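Local coordinates for GDSL-like protein (Collinsella aerofaciens ATCC 25986, PDB 7BXD) that probably hydrolyses acyl esters, as a GDSL-like acyl-hydrolase of the SGNH hydrolase superfamily, at residues Y133-I138 with L184-R189. Residues are numbered along the deposited sequence; the frame is centred on the assembly and turned at random.
Sequences YLIRTI and LEVCDR
Ile135 meets Val186 and Cys187 where two helices of the SGNH hydrolase alpha/beta fold, 127-141 and 176-189, pack side by side against the parallel sheet. The tight part is small, with only apolar side chains meeting: the segments bury 96 Å² between them, more than half of it on Ile135. Its CG1 stands anti to the carbonyl carbon (chi1 -66°) and the chain then extends (chi2 165°), which carries CD1 across the gap as the single reaching atom. There CD1 lies 4.0 Å from CG1 of Val186, the two side chains running past one another, pointing opposite ways; it is also 4.2 Å from SG of Cys187 and 4.1 Å from Val186 O. With the nearest CA atoms, those of Ile135 and Cys187, 8.0 Å apart, side chains bridge the contact. Phe149 of strand 146-150 touches both Ile135 and Cys187 and so closes the sheet side of this cluster, while Val186 continues onto Tyr128, Val131 and Asp132 of the other helix.

The looser margin is polar. Arg189 starts toward helix 127-141, yet even its nearest atom, CB, stays 7.0 Å from Ile135 CD1; Arg136, also exposed, instead forms a salt bridge with Asp132. Away from the interface, Tyr133 O accepts from both Thr137 N and Thr137 OG1, which arrive from opposite faces of its carbonyl plane, and that same OG1 sits 3.2 Å above the centre of the Tyr133 ring.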
loop_
_atom_site.group_PDB
_atom_site.type_symbol
_atom_site.label_atom_id
_atom_site.label_comp_id
_atom_site.label_asym_id
_atom_site.label_seq_id
_atom_site.Cartn_x
_atom_site.Cartn_y
_atom_site.Cartn_z
ATOM N N TYR A 133 2.026 -14.973 -1.616
ATOM C CA TYR A 133 3.332 -15.120 -0.959
ATOM C C TYR A 133 3.447 -14.216 0.255
ATOM O O TYR A 133 3.947 -14.640 1.306
ATOM C CB TYR A 133 4.464 -14.815 -1.947
ATOM C CG TYR A 133 5.823 -14.949 -1.321
ATOM C CD1 TYR A 133 6.431 -13.849 -0.692
ATOM C CD2 TYR A 133 6.516 -16.174 -1.373
ATOM C CE1 TYR A 133 7.667 -13.969 -0.110
ATOM C CE2 TYR A 133 7.761 -16.302 -0.794
ATOM C CZ TYR A 133 8.327 -15.199 -0.158
ATOM O OH TYR A 133 9.587 -15.337 0.433
ATOM N N LEU A 134 3.072 -12.940 0.116
ATOM C CA LEU A 134 3.230 -12.027 1.247
ATOM C C LEU A 134 2.438 -12.500 2.448
ATOM O O LEU A 134 2.933 -12.467 3.579
ATOM C CB LEU A 134 2.801 -10.606 0.888
ATOM C CG LEU A 134 3.675 -9.809 -0.098
ATOM C CD1 LEU A 134 3.099 -8.392 -0.180
ATOM C CD2 LEU A 134 5.125 -9.772 0.344
ATOM N N ILE A 135 1.183 -12.930 2.249
ATOM C CA ILE A 135 0.384 -13.308 3.405
ATOM C C ILE A 135 0.961 -14.551 4.066
ATOM O O ILE A 135 1.104 -14.605 5.301
ATOM C CB ILE A 135 -1.096 -13.498 3.021
ATOM C CG1 ILE A 135 -1.685 -12.132 2.603
ATOM C CG2 ILE A 135 -1.873 -14.133 4.192
ATOM C CD1 ILE A 135 -3.005 -12.212 1.875
ATOM N N ARG A 136 1.328 -15.553 3.257
ATOM C CA ARG A 136 1.906 -16.775 3.835
ATOM C C ARG A 136 3.197 -16.461 4.575
ATOM O O ARG A 136 3.480 -17.032 5.646
ATOM C CB ARG A 136 2.164 -17.815 2.736
ATOM C CG ARG A 136 0.889 -18.451 2.173
ATOM C CD ARG A 136 1.253 -19.584 1.172
ATOM N NE ARG A 136 1.801 -19.085 -0.095
ATOM C CZ ARG A 136 3.070 -19.197 -0.507
ATOM N NH1 ARG A 136 3.985 -19.787 0.251
ATOM N NH2 ARG A 136 3.425 -18.701 -1.696
ATOM N N THR A 137 4.028 -15.595 3.988
ATOM C CA THR A 137 5.392 -15.451 4.492
ATOM C C THR A 137 5.435 -14.495 5.688
ATOM O O THR A 137 6.201 -14.706 6.643
ATOM C CB THR A 137 6.324 -15.031 3.349
ATOM O OG1 THR A 137 6.185 -15.987 2.292
ATOM C CG2 THR A 137 7.786 -15.002 3.804
ATOM N N ILE A 138 4.614 -13.435 5.670
ATOM C CA ILE A 138 4.474 -12.608 6.867
ATOM C C ILE A 138 4.014 -13.480 8.026
ATOM O O ILE A 138 4.525 -13.367 9.152
ATOM C CB ILE A 138 3.507 -11.433 6.618
ATOM C CG1 ILE A 138 4.144 -10.398 5.676
ATOM C CG2 ILE A 138 3.060 -10.794 7.949
ATOM C CD1 ILE A 138 3.174 -9.348 5.119
ATOM N N LEU A 184 -8.277 -8.321 -2.932
ATOM C CA LEU A 184 -9.389 -8.665 -2.048
ATOM C C LEU A 184 -9.654 -10.169 -2.028
ATOM O O LEU A 184 -10.004 -10.737 -0.975
ATOM C CB LEU A 184 -10.659 -7.898 -2.443
ATOM C CG LEU A 184 -10.557 -6.379 -2.260
ATOM C CD1 LEU A 184 -11.793 -5.699 -2.785
ATOM C CD2 LEU A 184 -10.334 -5.992 -0.828
ATOM N N GLU A 185 -9.540 -10.840 -3.178
ATOM C CA GLU A 185 -9.806 -12.281 -3.225
ATOM C C GLU A 185 -8.744 -13.067 -2.455
ATOM O O GLU A 185 -9.076 -14.042 -1.762
ATOM C CB GLU A 185 -9.889 -12.739 -4.671
ATOM C CG GLU A 185 -11.159 -12.224 -5.358
ATOM C CD GLU A 185 -11.209 -12.540 -6.830
ATOM O OE1 GLU A 185 -10.289 -13.200 -7.354
ATOM O OE2 GLU A 185 -12.199 -12.135 -7.484
ATOM N N VAL A 186 -7.458 -12.683 -2.573
ATOM C CA VAL A 186 -6.435 -13.406 -1.823
ATOM C C VAL A 186 -6.599 -13.114 -0.336
ATOM O O VAL A 186 -6.460 -14.008 0.521
ATOM C CB VAL A 186 -5.018 -13.080 -2.327
ATOM C CG1 VAL A 186 -3.988 -13.907 -1.555
ATOM C CG2 VAL A 186 -4.907 -13.351 -3.806
ATOM N N CYS A 187 -6.856 -11.847 0.019
ATOM C CA CYS A 187 -7.109 -11.543 1.418
ATOM C C CYS A 187 -8.272 -12.371 1.959
ATOM O O CYS A 187 -8.210 -12.893 3.086
ATOM C CB CYS A 187 -7.358 -10.037 1.590
ATOM S SG CYS A 187 -5.817 -9.071 1.510
ATOM N N ASP A 188 -9.349 -12.499 1.179
ATOM C CA ASP A 188 -10.473 -13.321 1.627
ATOM C C ASP A 188 -10.037 -14.761 1.904
ATOM O O ASP A 188 -10.438 -15.350 2.916
ATOM C CB ASP A 188 -11.603 -13.311 0.597
ATOM C CG ASP A 188 -12.643 -14.381 0.942
ATOM O OD1 ASP A 188 -13.458 -14.177 1.852
ATOM O OD2 ASP A 188 -12.571 -15.492 0.345
ATOM N N ARG A 189 -9.224 -15.341 1.022
ATOM C CA ARG A 189 -8.770 -16.715 1.225
ATOM C C ARG A 189 -8.211 -16.892 2.618
ATOM O O ARG A 189 -8.462 -17.925 3.264
ATOM C CB ARG A 189 -7.732 -17.089 0.168
ATOM C CG ARG A 189 -6.892 -18.307 0.487
ATOM C CD ARG A 189 -7.580 -19.582 0.383
ATOM N NE ARG A 189 -6.584 -20.662 0.473
ATOM C CZ ARG A 189 -6.931 -21.923 0.373
ATOM N NH1 ARG A 189 -8.218 -22.174 0.208
ATOM N NH2 ARG A 189 -6.027 -22.919 0.467
#